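Local coordinates for protein peptidase M3B, oligoendopeptidase F (Enterococcus faecium, PDB 2QR4) that probably hydrolyses short peptides as an M3-family oligoendopeptidase F, a mainly helical metallopeptidase, at residues A[34-39]-A[101-106]; A[59-64]-A[69-74]; A[163-166]-A[172-175]; A[249-254]-A[557-562]; A[314-319]-A[528-533]. All coordinates share one frame; numbering follows the deposited sequence.

Four of the five contacts join helices, and contact 3 is the exception: a two-stranded beta hairpin at the surface, held by backbone hydrogen bonds. Contacts 1 and 4 are buried and purely apolar across their segments, with their centres about 43 Å apart. Contacts 1 and 2 share helix 33-63, contact 1 near its start and contact 2 at its end, where a tight turn leads into the next helix and polar atoms meet aromatic rings. Contacts 4 and 5 both lie in the peptidase M3 region, and contact 5, partly buried, is a thin meeting of two helices where L531 meets E315 and Y316, and Y316 also touches Y530.

Contact 1 of 5, residues A[34-39]-A[101-106]; sequences SQFLNA and DQIWQY
F36 has CD2 of Y106 over one face of its ring, joining the start of the long helix 33-63 to the short helix 100-109 in an all-helical packing. The nearest approach is CD2 of Y106, 3.5 Å from F36 CG and displaced toward the rim of the phenylalanine ring. CE2 of Y106 follows close behind, 3.7 Å from F36 CB. The two planes are inclined by 43° and the ring centres sit 5.1 Å apart, so the pair is neither a parallel stack nor an edge-to-face one. F36 reaches across because its CG is anti to the backbone N (chi1 -173°), which swings the ring out from its helix and brings its near end to Y106 and its far end to I103. At that far end, CZ of F36 comes to 4.4 Å from CG2 of I103, a looser touch. The apolar patch goes on beyond the pair: I95 touches both F36 and I103, and I103 also packs on I120 and V124 of helix 117-124. No hydrogen bond links the two segments. The phenol of Y106 turns its polarity elsewhere, its OH hydrogen-bonding to the backbone O of L29, with a weak second bond to the N of G32.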
# COMPACT_ATOMS: atom_id res chain seq x y z
N SER A 34 7.39 21.34 -37.59
CA SER A 34 7.85 20.01 -37.97
C SER A 34 8.35 19.25 -36.75
O SER A 34 7.92 18.14 -36.47
CB SER A 34 8.95 20.14 -39.03
OG SER A 34 9.40 18.88 -39.49
N GLN A 35 9.25 19.88 -35.99
CA GLN A 35 9.85 19.24 -34.83
C GLN A 35 8.80 19.00 -33.77
O GLN A 35 8.87 18.03 -33.01
CB GLN A 35 10.95 20.12 -34.26
CG GLN A 35 12.22 20.17 -35.10
CD GLN A 35 12.14 21.18 -36.24
OE1 GLN A 35 11.08 21.71 -36.57
NE2 GLN A 35 13.29 21.47 -36.83
N PHE A 36 7.81 19.89 -33.74
CA PHE A 36 6.71 19.82 -32.79
C PHE A 36 5.85 18.60 -33.13
O PHE A 36 5.49 17.82 -32.26
CB PHE A 36 5.90 21.11 -32.87
CG PHE A 36 4.83 21.23 -31.83
CD1 PHE A 36 5.14 21.55 -30.52
CD2 PHE A 36 3.49 21.08 -32.18
CE1 PHE A 36 4.14 21.68 -29.56
CE2 PHE A 36 2.49 21.20 -31.22
CZ PHE A 36 2.81 21.50 -29.91
N LEU A 37 5.56 18.45 -34.42
CA LEU A 37 4.79 17.32 -34.92
C LEU A 37 5.51 16.02 -34.63
O LEU A 37 4.90 15.06 -34.17
CB LEU A 37 4.54 17.46 -36.43
CG LEU A 37 3.76 16.34 -37.13
CD1 LEU A 37 2.42 16.08 -36.47
CD2 LEU A 37 3.56 16.64 -38.61
N ASN A 38 6.81 15.99 -34.90
CA ASN A 38 7.58 14.76 -34.71
C ASN A 38 7.60 14.33 -33.24
O ASN A 38 7.50 13.15 -32.93
CB ASN A 38 8.99 14.90 -35.29
CG ASN A 38 8.98 15.14 -36.79
OD1 ASN A 38 8.14 14.61 -37.50
ND2 ASN A 38 9.92 15.94 -37.27
N ALA A 39 7.72 15.30 -32.34
CA ALA A 39 7.68 15.01 -30.91
C ALA A 39 6.34 14.41 -30.47
O ALA A 39 6.30 13.41 -29.77
CB ALA A 39 7.99 16.28 -30.10
N ASP A 101 -0.49 31.10 -28.61
CA ASP A 101 -0.49 31.56 -30.01
C ASP A 101 0.66 31.03 -30.85
O ASP A 101 0.56 30.99 -32.08
CB ASP A 101 -0.67 33.09 -30.16
CG ASP A 101 -0.53 33.84 -28.84
OD1 ASP A 101 -0.60 35.09 -28.90
OD2 ASP A 101 -0.38 33.21 -27.76
N GLN A 102 1.76 30.64 -30.21
CA GLN A 102 2.85 29.96 -30.92
C GLN A 102 2.39 28.56 -31.34
O GLN A 102 2.75 28.06 -32.40
CB GLN A 102 4.08 29.82 -30.04
CG GLN A 102 4.99 31.03 -29.97
CD GLN A 102 6.07 30.86 -28.91
OE1 GLN A 102 5.77 30.81 -27.71
NE2 GLN A 102 7.32 30.73 -29.35
N ILE A 103 1.60 27.94 -30.47
CA ILE A 103 1.10 26.59 -30.69
C ILE A 103 0.16 26.54 -31.90
O ILE A 103 0.37 25.74 -32.80
CB ILE A 103 0.42 26.04 -29.42
CG1 ILE A 103 1.46 25.88 -28.31
CG2 ILE A 103 -0.24 24.72 -29.69
CD1 ILE A 103 0.89 25.31 -27.01
N TRP A 104 -0.86 27.41 -31.93
CA TRP A 104 -1.80 27.40 -33.06
C TRP A 104 -1.18 28.01 -34.32
O TRP A 104 -1.70 27.86 -35.42
CB TRP A 104 -3.14 28.07 -32.71
CG TRP A 104 -3.73 27.59 -31.43
CD1 TRP A 104 -3.98 28.35 -30.31
CD2 TRP A 104 -4.11 26.25 -31.10
NE1 TRP A 104 -4.50 27.55 -29.31
CE2 TRP A 104 -4.58 26.26 -29.76
CE3 TRP A 104 -4.09 25.03 -31.79
CZ2 TRP A 104 -5.04 25.11 -29.12
CZ3 TRP A 104 -4.54 23.88 -31.14
CH2 TRP A 104 -5.01 23.94 -29.82
N GLN A 105 -0.04 28.67 -34.14
CA GLN A 105 0.72 29.18 -35.28
C GLN A 105 1.39 28.01 -36.00
O GLN A 105 1.53 28.01 -37.23
CB GLN A 105 1.76 30.21 -34.82
CG GLN A 105 2.47 30.94 -35.96
CD GLN A 105 1.54 31.30 -37.10
OE1 GLN A 105 1.86 31.06 -38.27
NE2 GLN A 105 0.38 31.87 -36.78
N TYR A 106 1.80 27.00 -35.23
CA TYR A 106 2.35 25.76 -35.77
C TYR A 106 1.30 25.01 -36.58
O TYR A 106 1.61 24.36 -37.58
CB TYR A 106 2.82 24.85 -34.64
CG TYR A 106 4.20 25.13 -34.06
CD1 TYR A 106 5.14 25.89 -34.75
CD2 TYR A 106 4.56 24.59 -32.83
CE1 TYR A 106 6.41 26.11 -34.21
CE2 TYR A 106 5.82 24.81 -32.29
CZ TYR A 106 6.74 25.56 -32.98
OH TYR A 106 7.98 25.76 -32.41

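Contact 2 of 5, residues A[59-64]-A[69-74]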
# COMPACT_ATOMS: atom_id res chain seq x y z
N LEU A 59 -5.38 -6.62 -16.65
CA LEU A 59 -6.57 -7.44 -16.80
C LEU A 59 -6.30 -8.89 -16.43
O LEU A 59 -7.01 -9.48 -15.61
CB LEU A 59 -7.14 -7.35 -18.22
CG LEU A 59 -8.37 -6.43 -18.34
CD1 LEU A 59 -8.06 -5.03 -17.80
CD2 LEU A 59 -8.88 -6.37 -19.78
N LYS A 60 -5.27 -9.46 -17.03
CA LYS A 60 -4.89 -10.83 -16.74
C LYS A 60 -4.62 -11.05 -15.24
O LYS A 60 -5.01 -12.07 -14.68
CB LYS A 60 -3.71 -11.24 -17.60
CG LYS A 60 -4.11 -11.80 -18.95
CD LYS A 60 -3.15 -12.90 -19.39
CE LYS A 60 -3.75 -13.75 -20.51
NZ LYS A 60 -4.94 -14.54 -20.08
N ASN A 61 -3.96 -10.09 -14.60
CA ASN A 61 -3.72 -10.16 -13.17
C ASN A 61 -5.04 -10.25 -12.41
O ASN A 61 -5.23 -11.14 -11.58
CB ASN A 61 -2.94 -8.94 -12.71
CG ASN A 61 -2.48 -9.05 -11.26
OD1 ASN A 61 -2.65 -8.13 -10.46
ND2 ASN A 61 -1.88 -10.18 -10.93
N ASP A 62 -5.96 -9.33 -12.71
CA ASP A 62 -7.26 -9.29 -12.06
C ASP A 62 -8.05 -10.59 -12.23
O ASP A 62 -8.80 -10.99 -11.34
CB ASP A 62 -8.09 -8.10 -12.54
CG ASP A 62 -7.65 -6.79 -11.90
OD1 ASP A 62 -6.67 -6.80 -11.13
OD2 ASP A 62 -8.30 -5.75 -12.15
N GLN A 63 -7.87 -11.27 -13.36
CA GLN A 63 -8.61 -12.51 -13.57
C GLN A 63 -8.11 -13.69 -12.72
O GLN A 63 -8.91 -14.53 -12.29
CB GLN A 63 -8.70 -12.86 -15.06
CG GLN A 63 -10.00 -12.42 -15.73
CD GLN A 63 -9.94 -11.00 -16.29
OE1 GLN A 63 -9.91 -10.81 -17.51
NE2 GLN A 63 -9.94 -10.00 -15.41
N ASP A 64 -6.81 -13.77 -12.46
CA ASP A 64 -6.30 -14.77 -11.52
C ASP A 64 -5.12 -14.20 -10.72
O ASP A 64 -3.96 -14.45 -11.06
CB ASP A 64 -5.90 -16.05 -12.26
CG ASP A 64 -5.50 -17.18 -11.33
OD1 ASP A 64 -5.49 -16.98 -10.09
OD2 ASP A 64 -5.20 -18.27 -11.85
N ASP A 69 2.71 -16.44 -12.68
CA ASP A 69 3.04 -15.92 -14.00
C ASP A 69 2.32 -14.63 -14.32
O ASP A 69 2.90 -13.75 -14.96
CB ASP A 69 2.77 -16.97 -15.07
CG ASP A 69 3.63 -18.19 -14.89
OD1 ASP A 69 3.33 -19.23 -15.52
OD2 ASP A 69 4.60 -18.11 -14.10
N TYR A 70 1.09 -14.48 -13.86
CA TYR A 70 0.36 -13.24 -14.10
C TYR A 70 0.89 -12.13 -13.21
O TYR A 70 1.06 -11.00 -13.68
CB TYR A 70 -1.16 -13.38 -13.90
CG TYR A 70 -1.85 -14.36 -14.83
CD1 TYR A 70 -1.28 -14.76 -16.04
CD2 TYR A 70 -3.11 -14.86 -14.51
CE1 TYR A 70 -1.93 -15.66 -16.88
CE2 TYR A 70 -3.77 -15.74 -15.34
CZ TYR A 70 -3.18 -16.14 -16.52
OH TYR A 70 -3.86 -17.03 -17.33
N GLN A 71 1.15 -12.44 -11.94
CA GLN A 71 1.74 -11.46 -11.03
C GLN A 71 3.02 -10.88 -11.65
O GLN A 71 3.22 -9.66 -11.67
CB GLN A 71 2.08 -12.12 -9.70
CG GLN A 71 0.89 -12.57 -8.88
CD GLN A 71 1.32 -13.37 -7.66
OE1 GLN A 71 2.50 -13.73 -7.53
NE2 GLN A 71 0.38 -13.67 -6.78
N ALA A 72 3.87 -11.77 -12.16
CA ALA A 72 5.15 -11.40 -12.76
C ALA A 72 4.99 -10.53 -13.99
O ALA A 72 5.71 -9.54 -14.16
CB ALA A 72 5.94 -12.65 -13.12
N LEU A 73 4.04 -10.90 -14.85
CA LEU A 73 3.78 -10.17 -16.09
C LEU A 73 3.32 -8.75 -15.75
O LEU A 73 3.82 -7.78 -16.31
CB LEU A 73 2.72 -10.90 -16.89
CG LEU A 73 2.86 -11.01 -18.41
CD1 LEU A 73 2.39 -9.74 -19.09
CD2 LEU A 73 4.29 -11.33 -18.78
N TYR A 74 2.40 -8.65 -14.80
CA TYR A 74 1.84 -7.37 -14.39
C TYR A 74 2.91 -6.46 -13.76
O TYR A 74 2.97 -5.26 -14.03
CB TYR A 74 0.65 -7.59 -13.45
CG TYR A 74 0.05 -6.32 -12.90
CD1 TYR A 74 -0.31 -5.27 -13.75
CD2 TYR A 74 -0.20 -6.17 -11.54
CE1 TYR A 74 -0.86 -4.09 -13.25
CE2 TYR A 74 -0.75 -5.00 -11.03
CZ TYR A 74 -1.07 -3.97 -11.89
OH TYR A 74 -1.63 -2.82 -11.39
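Y70 lies against the end of helix 33-63 in a helical hairpin made where that helix gives way to helix 68-87: their short pieces 59-63 and 69-74 run nearly antiparallel, 151° between their directions, with axes 8.6 Å apart. The CB of Y70 sits about equally far from two carbonyl oxygens, those of K60 and D64. At CG of Y70 the K60 O is 3.9 Å away, and at CD2 it closes to 3.4 Å, the tightest touch of this ring. CD2 also meets D64 O, which comes in at the ring edge, near its plane. One atom further, CE2 of Y70 rests 3.8 Å from CB of D64, while on the other flank CE1 lies beside CD of K60. At the tip, OH of Y70 ends 3.9 Å from NZ of K60, too far for a hydrogen bond. D64, the first residue to leave helical angles, thus meets the ring with its O and CB.

One turn on from Y70, Y74 is crossed by N61 at about a right angle, yet the amide plane is only 21° from the ring plane. ND2 of N61 faces the backbone of Q71, whose own NE2 bonds to T65 O within the turn and to N209 OD1 of the second subunit. Y74 is fixed at its far end by a bond from OH to D151 OD1. At its near end, N61 OD1 stands 3.3 Å from CD2 of Y74.

Contact 3 of 5, residues A[163-166]-A[172-175]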
# COMPACT_ATOMS: atom_id res chain seq x y z
N PHE A 163 -13.06 -17.83 3.10
CA PHE A 163 -14.29 -17.61 3.85
C PHE A 163 -14.78 -18.90 4.50
O PHE A 163 -14.38 -19.99 4.10
CB PHE A 163 -15.35 -17.02 2.92
CG PHE A 163 -14.97 -15.69 2.36
CD1 PHE A 163 -15.27 -14.52 3.04
CD2 PHE A 163 -14.25 -15.60 1.17
CE1 PHE A 163 -14.90 -13.28 2.53
CE2 PHE A 163 -13.88 -14.37 0.66
CZ PHE A 163 -14.20 -13.21 1.35
N PRO A 164 -15.65 -18.78 5.50
CA PRO A 164 -15.95 -20.02 6.20
C PRO A 164 -16.88 -20.92 5.39
O PRO A 164 -17.37 -20.54 4.33
CB PRO A 164 -16.64 -19.56 7.50
CG PRO A 164 -16.75 -18.07 7.44
CD PRO A 164 -16.40 -17.63 6.04
N THR A 165 -17.06 -22.13 5.91
CA THR A 165 -18.02 -23.10 5.43
C THR A 165 -19.40 -22.80 6.01
O THR A 165 -19.51 -22.35 7.15
CB THR A 165 -17.57 -24.50 5.91
OG1 THR A 165 -16.93 -25.19 4.84
CG2 THR A 165 -18.72 -25.33 6.45
N ILE A 166 -20.45 -23.05 5.25
CA ILE A 166 -21.80 -23.00 5.80
C ILE A 166 -22.53 -24.29 5.47
O ILE A 166 -22.00 -25.13 4.73
CB ILE A 166 -22.61 -21.83 5.20
CG1 ILE A 166 -22.76 -22.03 3.68
CG2 ILE A 166 -21.96 -20.50 5.52
CD1 ILE A 166 -23.75 -21.10 3.01
N GLU A 172 -25.98 -29.74 2.65
CA GLU A 172 -24.59 -30.14 2.47
C GLU A 172 -23.58 -29.00 2.76
O GLU A 172 -23.88 -27.80 2.60
CB GLU A 172 -24.38 -30.71 1.05
CG GLU A 172 -24.04 -29.69 -0.05
CD GLU A 172 -25.12 -28.64 -0.30
OE1 GLU A 172 -26.16 -28.65 0.39
OE2 GLU A 172 -24.93 -27.80 -1.21
N ILE A 173 -22.39 -29.38 3.21
CA ILE A 173 -21.31 -28.43 3.47
C ILE A 173 -20.99 -27.65 2.21
O ILE A 173 -20.70 -28.25 1.18
CB ILE A 173 -20.03 -29.16 3.88
CG1 ILE A 173 -20.25 -29.93 5.18
CG2 ILE A 173 -18.87 -28.19 4.02
CD1 ILE A 173 -19.16 -30.92 5.49
N VAL A 174 -21.06 -26.33 2.28
CA VAL A 174 -20.68 -25.48 1.15
C VAL A 174 -19.57 -24.51 1.52
O VAL A 174 -19.65 -23.83 2.55
CB VAL A 174 -21.88 -24.67 0.59
CG1 VAL A 174 -21.43 -23.72 -0.51
CG2 VAL A 174 -22.96 -25.60 0.07
N GLN A 175 -18.55 -24.43 0.68
CA GLN A 175 -17.46 -23.49 0.86
C GLN A 175 -17.86 -22.12 0.30
O GLN A 175 -18.13 -21.99 -0.89
CB GLN A 175 -16.22 -23.99 0.13
CG GLN A 175 -15.09 -22.98 0.06
CD GLN A 175 -14.31 -22.90 1.35
OE1 GLN A 175 -13.54 -23.80 1.68
NE2 GLN A 175 -14.52 -21.82 2.10
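I166 and V174 form the hydrogen-bonded pair of an antiparallel beta hairpin, made by the two strands of this otherwise mainly helical chain. Backbone bonds do most of the holding. I166 N reaches V174 O at 2.9 Å, and V174 N returns a bond of 2.9 Å to I166 O. Beyond the strands, P164 and L176 are joined by backbone hydrogen bonds.

T165 and Q175 make the adjoining non-hydrogen-bonded pair, with their side chains on one face. Between the strands here runs a weaker CH...O contact, T165 CA to V174 O at 3.4 Å.

Side-chain touches add to this. I166 and V174 share the other face and lie side by side, CG1 of I166 being 4.2 Å from CB of V174. CG2 of I173 touches T165 at both OG1 and CG2. F163 is buried against L200 and V203 of helix 190-206, and its ring meets that of H178 edge-to-face.

The single side-chain hydrogen bond across the strands is weak: Q175, bent at chi2, brings NE2 to 2.7 Å from F163 O, but at an N-H...O angle of just 118°.

Contact 4 of 5, residues A[249-254]-A[557-562]; sequences YDTLVD and AYIEDA
I559 carries this contact with a single methyl, CD1, which reaches across to the backbone of L252, and it has more surface buried by the contact than any other residue. The closest approach is to the helix itself, CD1 of I559 standing 3.7 Å from CA of L252, with the amide N of L252 just beyond. The branch gets there because CG1 is anti to the carbonyl carbon (chi1 -60°) and the chain then runs on extended to its methyl. CG1 is meanwhile laid over the ring of the neighbouring Y558, 3.4 Å above its plane and toward the rim.

L252 meets the isoleucine at about a right angle, its CD1 coming to 4.1 Å from CD1 of I559. L252 also packs on F503 and S506 of helix 503-520 and T440 of helix 418-454. T251 adds its CG2, 4.2 Å from CD1 of I559. CG2 of T251 faces across while OG1 lies within hydrogen-bonding distance of two carbonyl oxygens, of S247 one turn earlier in its own helix and of T554 just ahead of the partner helix, its one proton shared or alternating between them.

V255, three residues beyond L252, also touches I559. No hydrogen bond joins the two segments; this is apolar helix-on-helix packing in the helical peptidase M3 fold, linking helix 246-258 to the start of the C-terminal helix 557-579.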
# COMPACT_ATOMS: atom_id res chain seq x y z
N TYR A 249 -22.24 15.97 -10.28
CA TYR A 249 -22.11 15.10 -9.12
C TYR A 249 -23.00 15.59 -7.95
O TYR A 249 -23.70 14.79 -7.32
CB TYR A 249 -20.65 15.04 -8.69
CG TYR A 249 -20.18 13.80 -7.96
CD1 TYR A 249 -20.59 13.51 -6.65
CD2 TYR A 249 -19.26 12.93 -8.55
CE1 TYR A 249 -20.10 12.38 -5.96
CE2 TYR A 249 -18.78 11.80 -7.89
CZ TYR A 249 -19.19 11.53 -6.61
OH TYR A 249 -18.68 10.40 -5.99
N ASP A 250 -22.97 16.89 -7.66
CA ASP A 250 -23.83 17.46 -6.59
C ASP A 250 -25.30 17.24 -6.87
O ASP A 250 -26.04 16.77 -6.02
CB ASP A 250 -23.59 18.97 -6.40
CG ASP A 250 -22.20 19.29 -5.86
OD1 ASP A 250 -21.59 18.44 -5.18
OD2 ASP A 250 -21.71 20.41 -6.13
N THR A 251 -25.72 17.58 -8.09
CA THR A 251 -27.10 17.36 -8.52
C THR A 251 -27.55 15.92 -8.32
O THR A 251 -28.64 15.68 -7.81
CB THR A 251 -27.27 17.72 -9.99
OG1 THR A 251 -27.02 19.11 -10.16
CG2 THR A 251 -28.66 17.41 -10.45
N LEU A 252 -26.71 14.97 -8.72
CA LEU A 252 -27.02 13.55 -8.54
C LEU A 252 -27.24 13.22 -7.07
O LEU A 252 -28.28 12.69 -6.69
CB LEU A 252 -25.92 12.65 -9.12
CG LEU A 252 -26.06 11.17 -8.78
CD1 LEU A 252 -27.18 10.48 -9.59
CD2 LEU A 252 -24.73 10.48 -9.00
N VAL A 253 -26.26 13.56 -6.24
CA VAL A 253 -26.35 13.25 -4.82
C VAL A 253 -27.55 13.95 -4.14
O VAL A 253 -28.24 13.34 -3.32
CB VAL A 253 -25.01 13.55 -4.10
CG1 VAL A 253 -25.15 13.45 -2.59
CG2 VAL A 253 -23.94 12.59 -4.59
N ASP A 254 -27.80 15.20 -4.50
CA ASP A 254 -28.92 15.97 -3.93
C ASP A 254 -30.29 15.47 -4.34
O ASP A 254 -31.19 15.38 -3.50
CB ASP A 254 -28.81 17.46 -4.27
CG ASP A 254 -27.63 18.12 -3.57
OD1 ASP A 254 -27.03 17.48 -2.68
OD2 ASP A 254 -27.28 19.27 -3.92
N ALA A 557 -33.68 18.13 -13.49
CA ALA A 557 -34.89 17.66 -14.15
C ALA A 557 -34.77 16.23 -14.67
O ALA A 557 -35.69 15.44 -14.51
CB ALA A 557 -35.27 18.61 -15.28
N TYR A 558 -33.65 15.89 -15.29
CA TYR A 558 -33.53 14.58 -15.91
C TYR A 558 -33.52 13.47 -14.87
O TYR A 558 -33.94 12.35 -15.16
CB TYR A 558 -32.31 14.49 -16.83
CG TYR A 558 -30.98 14.21 -16.13
CD1 TYR A 558 -30.42 15.14 -15.25
CD2 TYR A 558 -30.26 13.05 -16.39
CE1 TYR A 558 -29.20 14.90 -14.64
CE2 TYR A 558 -29.04 12.81 -15.79
CZ TYR A 558 -28.52 13.73 -14.91
OH TYR A 558 -27.31 13.46 -14.29
N ILE A 559 -33.07 13.78 -13.65
CA ILE A 559 -33.11 12.75 -12.62
C ILE A 559 -34.49 12.75 -12.01
O ILE A 559 -35.06 11.69 -11.72
CB ILE A 559 -32.04 12.95 -11.54
CG1 ILE A 559 -30.64 12.91 -12.17
CG2 ILE A 559 -32.14 11.86 -10.50
CD1 ILE A 559 -29.55 13.41 -11.27
N GLU A 560 -35.06 13.94 -11.85
CA GLU A 560 -36.43 14.04 -11.37
C GLU A 560 -37.45 13.31 -12.27
O GLU A 560 -38.39 12.71 -11.76
CB GLU A 560 -36.81 15.50 -11.06
CG GLU A 560 -36.39 15.89 -9.62
CD GLU A 560 -36.23 17.38 -9.38
OE1 GLU A 560 -36.57 18.19 -10.28
OE2 GLU A 560 -35.77 17.75 -8.28
N ASP A 561 -37.24 13.32 -13.59
CA ASP A 561 -38.10 12.57 -14.50
C ASP A 561 -38.02 11.05 -14.26
O ASP A 561 -39.03 10.35 -14.28
CB ASP A 561 -37.76 12.86 -15.95
CG ASP A 561 -38.16 14.26 -16.38
OD1 ASP A 561 -38.97 14.90 -15.67
OD2 ASP A 561 -37.65 14.71 -17.43
N ALA A 562 -36.81 10.56 -14.03
CA ALA A 562 -36.60 9.15 -13.76
C ALA A 562 -37.31 8.79 -12.46
O ALA A 562 -38.08 7.82 -12.41
CB ALA A 562 -35.11 8.84 -13.67

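Contact 5 of 5, residues A[314-319]-A[528-533]; sequences EEYMAI and ENYLAY
Y530 brings the edge of its ring up to Y316, opening a side-by-side packing of two helices in the peptidase M3 fold. Helices 314-318 and 528-533 run in roughly the same sense, 39° apart, with axes 11.4 Å from each other. CE2 of Y530 and CE1 of Y316 are 4.5 Å apart, a light touch near the plane of the Y530 ring. Behind it, Y530 is backed by Y533 of its own helix and packs on A399 and T402 of helix 394-414. Y316 is held at its far end through OH, which hydrogen-bonds to ND2 of N403, and it packs on V375 of helix 361-379, the helix that bears the HExxH sequence of this metallopeptidase family.

L531 comes next and has the most surface buried. CG anti to the carbonyl carbon (chi1 -61°) sends its fork across, one methyl to each neighbour. CD2 of L531 meets the edge of the Y316 ring, 4.2 Å from CD1 of Y316. The other methyl, CD1 of L531, rests 4.1 Å from CB of E315, whose chain is bent at chi2.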
# COMPACT_ATOMS: atom_id res chain seq x y z
N GLU A 314 -36.97 4.07 -38.89
CA GLU A 314 -36.42 3.36 -40.06
C GLU A 314 -34.90 3.21 -40.05
O GLU A 314 -34.39 2.09 -40.07
CB GLU A 314 -36.89 4.01 -41.36
CG GLU A 314 -38.17 3.42 -41.96
N GLU A 315 -34.18 4.34 -40.03
CA GLU A 315 -32.72 4.30 -40.00
C GLU A 315 -32.19 3.26 -39.00
O GLU A 315 -31.48 2.33 -39.38
CB GLU A 315 -32.14 5.68 -39.68
CG GLU A 315 -31.66 6.47 -40.89
CD GLU A 315 -30.44 7.33 -40.58
OE1 GLU A 315 -30.43 8.52 -40.98
OE2 GLU A 315 -29.49 6.83 -39.95
N TYR A 316 -32.55 3.43 -37.73
CA TYR A 316 -32.09 2.55 -36.64
C TYR A 316 -32.38 1.07 -36.89
O TYR A 316 -31.50 0.22 -36.68
CB TYR A 316 -32.72 2.98 -35.31
CG TYR A 316 -32.09 2.31 -34.10
CD1 TYR A 316 -31.14 2.97 -33.33
CD2 TYR A 316 -32.45 1.01 -33.72
CE1 TYR A 316 -30.56 2.37 -32.23
CE2 TYR A 316 -31.88 0.40 -32.61
CZ TYR A 316 -30.94 1.09 -31.87
OH TYR A 316 -30.35 0.49 -30.77
N MSE A 317 -33.60 0.76 -37.30
CA MSE A 317 -34.01 -0.63 -37.56
C MSE A 317 -33.09 -1.36 -38.52
O MSE A 317 -32.55 -2.42 -38.19
CB MSE A 317 -35.45 -0.68 -38.07
CG MSE A 317 -36.50 -0.24 -37.05
SE MSE A 317 -36.36 -1.23 -35.37
CE MSE A 317 -36.76 -3.01 -36.06
N ALA A 318 -32.90 -0.79 -39.71
CA ALA A 318 -32.04 -1.41 -40.72
C ALA A 318 -30.60 -1.57 -40.23
O ALA A 318 -29.96 -2.59 -40.49
CB ALA A 318 -32.08 -0.62 -42.03
N ILE A 319 -30.09 -0.56 -39.51
CA ILE A 319 -28.73 -0.62 -38.99
C ILE A 319 -28.62 -1.59 -37.82
O ILE A 319 -28.74 -2.80 -37.99
CB ILE A 319 -28.21 0.77 -38.56
N GLU A 528 -33.87 12.26 -34.11
CA GLU A 528 -32.74 12.82 -34.84
C GLU A 528 -31.55 13.07 -33.92
O GLU A 528 -30.42 12.71 -34.24
CB GLU A 528 -33.16 14.12 -35.55
CG GLU A 528 -32.06 14.80 -36.37
CD GLU A 528 -32.53 16.13 -36.97
OE1 GLU A 528 -33.43 16.77 -36.37
OE2 GLU A 528 -32.00 16.54 -38.02
N ASN A 529 -31.82 13.66 -32.76
CA ASN A 529 -30.77 13.97 -31.79
C ASN A 529 -30.14 12.74 -31.13
O ASN A 529 -28.93 12.72 -30.85
CB ASN A 529 -31.31 14.93 -30.72
CG ASN A 529 -31.56 16.32 -31.25
OD1 ASN A 529 -31.34 16.61 -32.43
ND2 ASN A 529 -32.02 17.21 -30.38
N TYR A 530 -30.95 11.72 -30.86
CA TYR A 530 -30.43 10.46 -30.34
C TYR A 530 -29.52 9.79 -31.36
O TYR A 530 -28.45 9.29 -31.01
CB TYR A 530 -31.57 9.52 -29.96
CG TYR A 530 -31.11 8.23 -29.31
CD1 TYR A 530 -30.76 8.20 -27.96
CD2 TYR A 530 -31.02 7.04 -30.03
CE1 TYR A 530 -30.34 7.03 -27.36
CE2 TYR A 530 -30.60 5.86 -29.43
CZ TYR A 530 -30.26 5.86 -28.09
OH TYR A 530 -29.83 4.71 -27.47
N LEU A 531 -29.95 9.78 -32.62
CA LEU A 531 -29.16 9.16 -33.68
C LEU A 531 -27.84 9.90 -33.84
O LEU A 531 -26.80 9.27 -34.00
CB LEU A 531 -29.92 9.14 -35.01
CG LEU A 531 -31.25 8.37 -35.09
CD1 LEU A 531 -31.70 8.24 -36.55
CD2 LEU A 531 -31.14 7.00 -34.44
N ALA A 532 -27.89 11.23 -33.80
CA ALA A 532 -26.67 12.04 -33.90
C ALA A 532 -25.73 11.80 -32.72
O ALA A 532 -24.52 11.95 -32.85
CB ALA A 532 -27.03 13.52 -34.01
N TYR A 533 -26.29 11.43 -31.57
CA TYR A 533 -25.49 11.03 -30.42
C TYR A 533 -24.84 9.67 -30.66
O TYR A 533 -23.79 9.36 -30.09
CB TYR A 533 -26.33 11.01 -29.15
CG TYR A 533 -26.08 9.78 -28.31
CD1 TYR A 533 -24.91 9.63 -27.59
CD2 TYR A 533 -27.02 8.76 -28.26
CE1 TYR A 533 -24.68 8.50 -26.83
CE2 TYR A 533 -26.81 7.63 -27.50
CZ TYR A 533 -25.63 7.50 -26.79
OH TYR A 533 -25.40 6.37 -26.03